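Local coordinates for putative acetyltransferase (PDB 3D9W), which probably transfers an acetyl group from acetyl-coenzyme A to arylamines, as expected of an arylamine N-acetyltransferase, at residues Arg39-Arg44 with Glu94-Gly99; Glu84-Phe89 with Thr118-Arg123. All blocks are in the same frame, centred on the assembly; numbering follows the deposited sequence.

In the fold
Helix 82-95 takes part in both contacts, and its earlier turns and its C-terminal end show how one helix can join separate layers of a fold. In interaction 1 the turn that leaves it meets helix 35-48; in interaction 2 its earlier part lies on strand 117-125 of the large antiparallel sheet. The centres of the two contacts are about 13 Å apart and the segments alternate along the chain: 39-44, 84-89, 94-99, 118-123. Phe89 joins the two, because its ring also packs against the carbonyl of Leu41 and the side chain of Val42, both on helix 35-48. Together the contacts place helix 82-95 between helix 35-48 and the sheet.

Interaction 1 (Arg39-Arg44 with Glu94-Gly99)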
ATOM      1  N   ARG A  39      -4.389   5.873 -14.341  1.00 22.04           N
ATOM      2  CA  ARG A  39      -3.263   6.698 -13.931  1.00 22.85           C
ATOM      3  C   ARG A  39      -3.670   7.731 -12.891  1.00 22.74           C
ATOM      4  O   ARG A  39      -2.830   8.202 -12.135  1.00 21.48           O
ATOM      5  CB  ARG A  39      -2.634   7.393 -15.138  1.00 23.22           C
ATOM      6  CG  ARG A  39      -1.673   6.519 -15.939  1.00 25.08           C
ATOM      7  CD  ARG A  39      -1.168   7.272 -17.163  1.00 27.61           C
ATOM      8  NE  ARG A  39      -0.628   8.600 -16.834  1.00 28.21           N
ATOM      9  CZ  ARG A  39       0.646   8.857 -16.540  1.00 27.96           C
ATOM     10  NH1 ARG A  39       1.546   7.877 -16.532  1.00 26.73           N
ATOM     11  NH2 ARG A  39       1.016  10.099 -16.252  1.00 26.85           N
ATOM     12  N   GLU A  40      -4.957   8.078 -12.843  1.00 23.35           N
ATOM     13  CA  GLU A  40      -5.417   9.054 -11.854  1.00 23.19           C
ATOM     14  C   GLU A  40      -5.901   8.370 -10.585  1.00 21.77           C
ATOM     15  O   GLU A  40      -5.727   8.884  -9.488  1.00 19.88           O
ATOM     16  CB  GLU A  40      -6.544   9.924 -12.398  1.00 24.10           C
ATOM     17  CG  GLU A  40      -6.705  11.211 -11.604  1.00 25.12           C
ATOM     18  CD  GLU A  40      -8.047  11.868 -11.832  1.00 27.25           C
ATOM     19  OE1 GLU A  40      -8.500  11.889 -13.003  1.00 28.73           O
ATOM     20  OE2 GLU A  40      -8.641  12.366 -10.845  1.00 26.24           O
ATOM     21  N   LEU A  41      -6.518   7.208 -10.742  1.00 21.85           N
ATOM     22  CA  LEU A  41      -7.001   6.465  -9.598  1.00 23.05           C
ATOM     23  C   LEU A  41      -5.820   6.177  -8.684  1.00 23.13           C
ATOM     24  O   LEU A  41      -5.869   6.449  -7.486  1.00 24.23           O
ATOM     25  CB  LEU A  41      -7.649   5.160 -10.057  1.00 24.18           C
ATOM     26  CG  LEU A  41      -8.952   5.297 -10.855  1.00 25.39           C
ATOM     27  CD1 LEU A  41      -9.492   3.915 -11.241  1.00 24.18           C
ATOM     28  CD2 LEU A  41      -9.982   6.032 -10.010  1.00 24.22           C
ATOM     29  N   VAL A  42      -4.748   5.646  -9.262  1.00 22.10           N
ATOM     30  CA  VAL A  42      -3.548   5.319  -8.503  1.00 21.98           C
ATOM     31  C   VAL A  42      -2.935   6.526  -7.801  1.00 23.12           C
ATOM     32  O   VAL A  42      -2.532   6.456  -6.637  1.00 23.24           O
ATOM     33  CB  VAL A  42      -2.489   4.700  -9.412  1.00 20.17           C
ATOM     34  CG1 VAL A  42      -1.237   4.386  -8.616  1.00 17.83           C
ATOM     35  CG2 VAL A  42      -3.048   3.450 -10.048  1.00 19.85           C
ATOM     36  N   TYR A  43      -2.866   7.634  -8.518  1.00 23.40           N
ATOM     37  CA  TYR A  43      -2.301   8.856  -7.982  1.00 24.11           C
ATOM     38  C   TYR A  43      -3.116   9.416  -6.809  1.00 24.39           C
ATOM     39  O   TYR A  43      -2.573   9.697  -5.737  1.00 23.78           O
ATOM     40  CB  TYR A  43      -2.203   9.875  -9.116  1.00 24.84           C
ATOM     41  CG  TYR A  43      -1.609  11.207  -8.739  1.00 26.10           C
ATOM     42  CD1 TYR A  43      -2.349  12.142  -8.013  1.00 27.50           C
ATOM     43  CD2 TYR A  43      -0.324  11.555  -9.149  1.00 26.48           C
ATOM     44  CE1 TYR A  43      -1.830  13.398  -7.710  1.00 28.44           C
ATOM     45  CE2 TYR A  43       0.209  12.805  -8.855  1.00 28.46           C
ATOM     46  CZ  TYR A  43      -0.553  13.726  -8.137  1.00 29.98           C
ATOM     47  OH  TYR A  43      -0.048  14.978  -7.871  1.00 31.89           O
ATOM     48  N   ARG A  44      -4.420   9.567  -7.011  1.00 24.49           N
ATOM     49  CA  ARG A  44      -5.301  10.103  -5.977  1.00 24.52           C
ATOM     50  C   ARG A  44      -5.247   9.290  -4.693  1.00 24.37           C
ATOM     51  O   ARG A  44      -5.104   9.845  -3.606  1.00 23.27           O
ATOM     52  CB  ARG A  44      -6.748  10.137  -6.480  1.00 26.11           C
ATOM     53  CG  ARG A  44      -6.987  10.989  -7.705  1.00 26.54           C
ATOM     54  CD  ARG A  44      -6.562  12.415  -7.464  1.00 28.40           C
ATOM     55  NE  ARG A  44      -6.980  13.296  -8.550  1.00 30.63           N
ATOM     56  CZ  ARG A  44      -6.649  14.579  -8.635  1.00 30.14           C
ATOM     57  NH1 ARG A  44      -5.894  15.129  -7.692  1.00 28.18           N
ATOM     58  NH2 ARG A  44      -7.067  15.307  -9.663  1.00 28.45           N
ATOM     59  N   GLU A  94     -12.698  -2.711 -10.272  1.00 24.66           N
ATOM     60  CA  GLU A  94     -13.700  -3.603 -10.835  1.00 25.58           C
ATOM     61  C   GLU A  94     -14.933  -2.792 -11.229  1.00 26.12           C
ATOM     62  O   GLU A  94     -15.380  -2.812 -12.381  1.00 25.14           O
ATOM     63  CB  GLU A  94     -14.079  -4.660  -9.803  1.00 25.09           C
ATOM     64  CG  GLU A  94     -14.889  -5.791 -10.359  1.00 24.36           C
ATOM     65  CD  GLU A  94     -15.071  -6.894  -9.349  1.00 28.20           C
ATOM     66  OE1 GLU A  94     -15.810  -6.682  -8.365  1.00 27.67           O
ATOM     67  OE2 GLU A  94     -14.461  -7.973  -9.528  1.00 31.70           O
ATOM     68  N   ARG A  95     -15.469  -2.066 -10.255  1.00 25.58           N
ATOM     69  CA  ARG A  95     -16.636  -1.236 -10.478  1.00 24.98           C
ATOM     70  C   ARG A  95     -16.564  -0.421 -11.763  1.00 24.17           C
ATOM     71  O   ARG A  95     -17.529  -0.370 -12.517  1.00 22.40           O
ATOM     72  CB  ARG A  95     -16.842  -0.311  -9.282  1.00 25.67           C
ATOM     73  CG  ARG A  95     -17.478  -1.022  -8.115  1.00 27.79           C
ATOM     74  CD  ARG A  95     -18.840  -1.564  -8.524  1.00 28.78           C
ATOM     75  NE  ARG A  95     -19.765  -0.471  -8.814  1.00 29.24           N
ATOM     76  CZ  ARG A  95     -20.379   0.260  -7.888  1.00 28.63           C
ATOM     77  NH1 ARG A  95     -20.180   0.017  -6.598  1.00 27.52           N
ATOM     78  NH2 ARG A  95     -21.180   1.248  -8.255  1.00 28.21           N
ATOM     79  N   LEU A  96     -15.416   0.205 -12.011  1.00 23.98           N
ATOM     80  CA  LEU A  96     -15.243   1.029 -13.197  1.00 23.29           C
ATOM     81  C   LEU A  96     -15.051   0.228 -14.482  1.00 24.06           C
ATOM     82  O   LEU A  96     -14.816   0.801 -15.544  1.00 24.32           O
ATOM     83  CB  LEU A  96     -14.076   1.982 -12.987  1.00 21.48           C
ATOM     84  CG  LEU A  96     -14.215   2.800 -11.699  1.00 20.86           C
ATOM     85  CD1 LEU A  96     -13.000   3.689 -11.503  1.00 20.41           C
ATOM     86  CD2 LEU A  96     -15.472   3.633 -11.761  1.00 20.97           C
ATOM     87  N   GLY A  97     -15.162  -1.095 -14.389  1.00 24.24           N
ATOM     88  CA  GLY A  97     -15.018  -1.930 -15.571  1.00 23.18           C
ATOM     89  C   GLY A  97     -13.593  -2.294 -15.945  1.00 23.02           C
ATOM     90  O   GLY A  97     -13.294  -2.569 -17.105  1.00 24.12           O
ATOM     91  N   PHE A  98     -12.705  -2.297 -14.965  1.00 22.06           N
ATOM     92  CA  PHE A  98     -11.316  -2.647 -15.209  1.00 21.94           C
ATOM     93  C   PHE A  98     -11.105  -4.146 -15.088  1.00 21.87           C
ATOM     94  O   PHE A  98     -11.919  -4.858 -14.499  1.00 21.09           O
ATOM     95  CB  PHE A  98     -10.407  -1.952 -14.201  1.00 21.23           C
ATOM     96  CG  PHE A  98     -10.050  -0.553 -14.574  1.00 21.33           C
ATOM     97  CD1 PHE A  98      -9.247  -0.305 -15.676  1.00 19.87           C
ATOM     98  CD2 PHE A  98     -10.492   0.520 -13.805  1.00 21.79           C
ATOM     99  CE1 PHE A  98      -8.882   0.989 -16.013  1.00 19.50           C
ATOM    100  CE2 PHE A  98     -10.132   1.825 -14.134  1.00 21.10           C
ATOM    101  CZ  PHE A  98      -9.323   2.058 -15.243  1.00 20.08           C
ATOM    102  N   GLY A  99     -10.000  -4.612 -15.656  1.00 22.44           N
ATOM    103  CA  GLY A  99      -9.651  -6.016 -15.574  1.00 22.85           C
ATOM    104  C   GLY A  99      -8.760  -6.117 -14.357  1.00 23.51           C
ATOM    105  O   GLY A  99      -7.668  -5.545 -14.341  1.00 23.35           O
TER
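Leu41 meets both Leu96 and Phe98 through a single methyl group, CD1. It approaches Leu96 tip to tip, with CD1 of Leu41 3.5 Å from CD1 of Leu96, and the other branch of Leu41, CD2, stands 4.1 Å from that same Leu96 methyl. On the Phe98 side, Leu41 CD1 comes within 3.6 Å of Phe98 CE2, approaching the ring at a slant. The two side chains arrive from opposite directions, and all three residues are buried. In Leu41 the CG lies beside the backbone N and anti to the carbonyl carbon (chi1 -67°), which carries the branched end outward from helix 35-48 toward Leu96 and Phe98, where its CD1 reaches both. The backbones stay well apart: the nearest CA atoms, those of Leu41 and Leu96, are separated by 10.5 Å. Leu96 and Phe98 flank the point where helix 82-95 ends in a Schellman motif. Gly97 leaves the helix with a positive phi, and Gly97 N bonds to Glu94 O at 2.7 Å, before the chain enters strand 99-107. Helix 18-25 packs against both partners, with Leu22 touching Leu41 and Leu18 touching Leu96, while Phe98 also rests on Thr37 and Leu38. Beside the apolar contact on helix 35-48, Arg44 NE makes a nearly straight hydrogen bond, part of a salt bridge, to Glu40 OE2 one turn back (3.0 Å, N-H...O 172°). The oxygen lies in the guanidinium plane and is approached on its anti side, 24° out of the carboxylate plane. It also accepts the backbone N of Ala28, so the carboxylate ties helix 35-48 to the loop that follows helix 18-25.

Interaction 2 (Glu84-Phe89 with Thr118-Arg123); sequences ENAGLF and THALLR
In arylamine N-acetyltransferases the helix that starts at the active-site cysteine packs against the sheet that carries the histidine, and helix 82-95 on strand 117-125 is consistent with this, Cys82 and His119 being the probable counterparts. The two elements run nearly parallel, their axes 23° apart in direction and 8.1 Å apart at closest approach. The strand turns alternate side chains to the helix: Ala120 and Leu122 point toward it, Leu121 away. Ala86 CB meets Ala120 CB at 3.5 Å, and these two small residues let the backbones come close, with Ala86 CA 6.2 Å from Ala120 CA. One turn further along the helix, Phe89 has its CG anti to the backbone N (chi1 -163°), which carries the ring past the strand, crossing the Leu122 side chain at a slant. CD1 of Leu122 touches the ring at its edge, in plane, 3.6 Å from Phe89 CD2. The same methyl, Leu122 CD1, also lies 3.9 Å from Ala86 O, so it touches the helix at two points one turn apart. Beyond the pair, the Phe89 ring also meets that of His45, while Leu122 packs on Leu93 and Cys135. At the start of the strand, Thr118 and His119 form a classic beta bulge opposite Gly105. His119 touches Cys82 and bonds through NE2 to Asp136 OD1, as in the family's Cys-His-Asp triad. The side-chain contacts between helix and strand are apolar; with no directional bond between the two segments, their spacing here probably rests on side-chain size, the paired alanines allowing the close approach.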
ATOM      1  N   GLU A  84      -5.486  -3.830   3.206  1.00 21.96           N
ATOM      2  CA  GLU A  84      -6.619  -2.939   3.376  1.00 22.48           C
ATOM      3  C   GLU A  84      -6.720  -2.019   2.170  1.00 21.98           C
ATOM      4  O   GLU A  84      -7.784  -1.855   1.576  1.00 21.66           O
ATOM      5  CB  GLU A  84      -6.442  -2.115   4.654  1.00 22.39           C
ATOM      6  CG  GLU A  84      -6.455  -2.934   5.934  1.00 22.80           C
ATOM      7  CD  GLU A  84      -5.953  -2.155   7.137  1.00 24.48           C
ATOM      8  OE1 GLU A  84      -4.737  -1.896   7.211  1.00 25.08           O
ATOM      9  OE2 GLU A  84      -6.771  -1.798   8.010  1.00 26.22           O
ATOM     10  N   ASN A  85      -5.592  -1.424   1.807  1.00 22.50           N
ATOM     11  CA  ASN A  85      -5.534  -0.513   0.676  1.00 21.71           C
ATOM     12  C   ASN A  85      -5.846  -1.173  -0.658  1.00 22.43           C
ATOM     13  O   ASN A  85      -6.662  -0.670  -1.426  1.00 23.95           O
ATOM     14  CB  ASN A  85      -4.160   0.145   0.608  1.00 20.49           C
ATOM     15  CG  ASN A  85      -4.151   1.526   1.210  1.00 20.86           C
ATOM     16  OD1 ASN A  85      -4.901   2.396   0.790  1.00 21.46           O
ATOM     17  ND2 ASN A  85      -3.300   1.738   2.194  1.00 21.04           N
ATOM     18  N   ALA A  86      -5.200  -2.297  -0.942  1.00 21.79           N
ATOM     19  CA  ALA A  86      -5.425  -2.982  -2.206  1.00 20.91           C
ATOM     20  C   ALA A  86      -6.852  -3.503  -2.329  1.00 20.82           C
ATOM     21  O   ALA A  86      -7.449  -3.452  -3.407  1.00 20.64           O
ATOM     22  CB  ALA A  86      -4.424  -4.126  -2.365  1.00 21.95           C
ATOM     23  N   GLY A  87      -7.394  -3.996  -1.219  1.00 20.60           N
ATOM     24  CA  GLY A  87      -8.745  -4.532  -1.218  1.00 20.25           C
ATOM     25  C   GLY A  87      -9.790  -3.516  -1.624  1.00 20.35           C
ATOM     26  O   GLY A  87     -10.750  -3.823  -2.343  1.00 19.47           O
ATOM     27  N   LEU A  88      -9.597  -2.292  -1.158  1.00 20.63           N
ATOM     28  CA  LEU A  88     -10.519  -1.215  -1.469  1.00 22.31           C
ATOM     29  C   LEU A  88     -10.311  -0.774  -2.909  1.00 22.02           C
ATOM     30  O   LEU A  88     -11.273  -0.590  -3.660  1.00 21.98           O
ATOM     31  CB  LEU A  88     -10.283  -0.039  -0.524  1.00 23.61           C
ATOM     32  CG  LEU A  88     -11.285   1.106  -0.588  1.00 24.33           C
ATOM     33  CD1 LEU A  88     -12.663   0.575  -0.244  1.00 24.16           C
ATOM     34  CD2 LEU A  88     -10.863   2.211   0.373  1.00 25.62           C
ATOM     35  N   PHE A  89      -9.047  -0.615  -3.293  1.00 21.44           N
ATOM     36  CA  PHE A  89      -8.704  -0.192  -4.647  1.00 21.09           C
ATOM     37  C   PHE A  89      -9.210  -1.189  -5.688  1.00 20.38           C
ATOM     38  O   PHE A  89      -9.670  -0.800  -6.757  1.00 19.41           O
ATOM     39  CB  PHE A  89      -7.189  -0.022  -4.786  1.00 20.05           C
ATOM     40  CG  PHE A  89      -6.781   0.781  -5.983  1.00 19.09           C
ATOM     41  CD1 PHE A  89      -7.034   2.147  -6.038  1.00 19.79           C
ATOM     42  CD2 PHE A  89      -6.165   0.177  -7.063  1.00 17.56           C
ATOM     43  CE1 PHE A  89      -6.674   2.898  -7.158  1.00 19.28           C
ATOM     44  CE2 PHE A  89      -5.805   0.921  -8.178  1.00 17.27           C
ATOM     45  CZ  PHE A  89      -6.060   2.280  -8.226  1.00 16.38           C
ATOM     46  N   THR A 118       3.525 -11.447   1.442  1.00 22.42           N
ATOM     47  CA  THR A 118       2.357 -10.850   2.064  1.00 20.89           C
ATOM     48  C   THR A 118       2.116  -9.407   1.643  1.00 21.15           C
ATOM     49  O   THR A 118       1.524  -8.620   2.387  1.00 21.13           O
ATOM     50  CB  THR A 118       2.492 -10.915   3.592  1.00 20.77           C
ATOM     51  OG1 THR A 118       3.577 -10.084   4.013  1.00 18.90           O
ATOM     52  CG2 THR A 118       2.776 -12.343   4.036  1.00 19.05           C
ATOM     53  N   HIS A 119       2.576  -9.057   0.446  1.00 20.69           N
ATOM     54  CA  HIS A 119       2.389  -7.701  -0.051  1.00 20.41           C
ATOM     55  C   HIS A 119       1.457  -7.646  -1.267  1.00 21.68           C
ATOM     56  O   HIS A 119       1.854  -7.968  -2.389  1.00 22.20           O
ATOM     57  CB  HIS A 119       3.727  -7.071  -0.409  1.00 17.10           C
ATOM     58  CG  HIS A 119       3.590  -5.680  -0.921  1.00 17.62           C
ATOM     59  ND1 HIS A 119       3.052  -4.665  -0.160  1.00 17.06           N
ATOM     60  CD2 HIS A 119       3.830  -5.153  -2.143  1.00 18.19           C
ATOM     61  CE1 HIS A 119       2.962  -3.572  -0.895  1.00 18.63           C
ATOM     62  NE2 HIS A 119       3.426  -3.843  -2.103  1.00 19.02           N
ATOM     63  N   ALA A 120       0.223  -7.210  -1.030  1.00 20.79           N
ATOM     64  CA  ALA A 120      -0.789  -7.132  -2.070  1.00 20.73           C
ATOM     65  C   ALA A 120      -0.409  -6.278  -3.273  1.00 20.91           C
ATOM     66  O   ALA A 120       0.017  -5.129  -3.135  1.00 22.66           O
ATOM     67  CB  ALA A 120      -2.088  -6.630  -1.468  1.00 21.73           C
ATOM     68  N   LEU A 121      -0.565  -6.853  -4.459  1.00 19.96           N
ATOM     69  CA  LEU A 121      -0.267  -6.156  -5.704  1.00 20.18           C
ATOM     70  C   LEU A 121      -1.415  -6.406  -6.653  1.00 19.91           C
ATOM     71  O   LEU A 121      -2.083  -7.432  -6.563  1.00 20.92           O
ATOM     72  CB  LEU A 121       1.037  -6.668  -6.328  1.00 18.27           C
ATOM     73  CG  LEU A 121       2.357  -6.278  -5.643  1.00 19.38           C
ATOM     74  CD1 LEU A 121       3.529  -6.986  -6.335  1.00 14.52           C
ATOM     75  CD2 LEU A 121       2.545  -4.751  -5.669  1.00 16.54           C
ATOM     76  N   LEU A 122      -1.655  -5.466  -7.558  1.00 19.03           N
ATOM     77  CA  LEU A 122      -2.736  -5.611  -8.517  1.00 18.63           C
ATOM     78  C   LEU A 122      -2.257  -5.524  -9.970  1.00 19.47           C
ATOM     79  O   LEU A 122      -1.599  -4.560 -10.364  1.00 17.09           O
ATOM     80  CB  LEU A 122      -3.811  -4.552  -8.258  1.00 17.18           C
ATOM     81  CG  LEU A 122      -4.481  -4.554  -6.883  1.00 17.74           C
ATOM     82  CD1 LEU A 122      -5.412  -3.355  -6.731  1.00 15.06           C
ATOM     83  CD2 LEU A 122      -5.256  -5.851  -6.704  1.00 16.28           C
ATOM     84  N   ARG A 123      -2.582  -6.560 -10.745  1.00 21.12           N
ATOM     85  CA  ARG A 123      -2.258  -6.654 -12.174  1.00 22.95           C
ATOM     86  C   ARG A 123      -3.536  -6.133 -12.847  1.00 24.24           C
ATOM     87  O   ARG A 123      -4.603  -6.755 -12.749  1.00 24.14           O
ATOM     88  CB  ARG A 123      -1.998  -8.119 -12.547  1.00 23.65           C
ATOM     89  CG  ARG A 123      -1.772  -8.414 -14.025  1.00 25.83           C
ATOM     90  CD  ARG A 123      -1.951  -9.908 -14.296  1.00 27.51           C
ATOM     91  NE  ARG A 123      -1.892 -10.264 -15.709  1.00 30.99           N
ATOM     92  CZ  ARG A 123      -0.789 -10.690 -16.327  1.00 34.15           C
ATOM     93  NH1 ARG A 123       0.351 -10.814 -15.652  1.00 33.89           N
ATOM     94  NH2 ARG A 123      -0.822 -11.004 -17.616  1.00 33.30           N
TER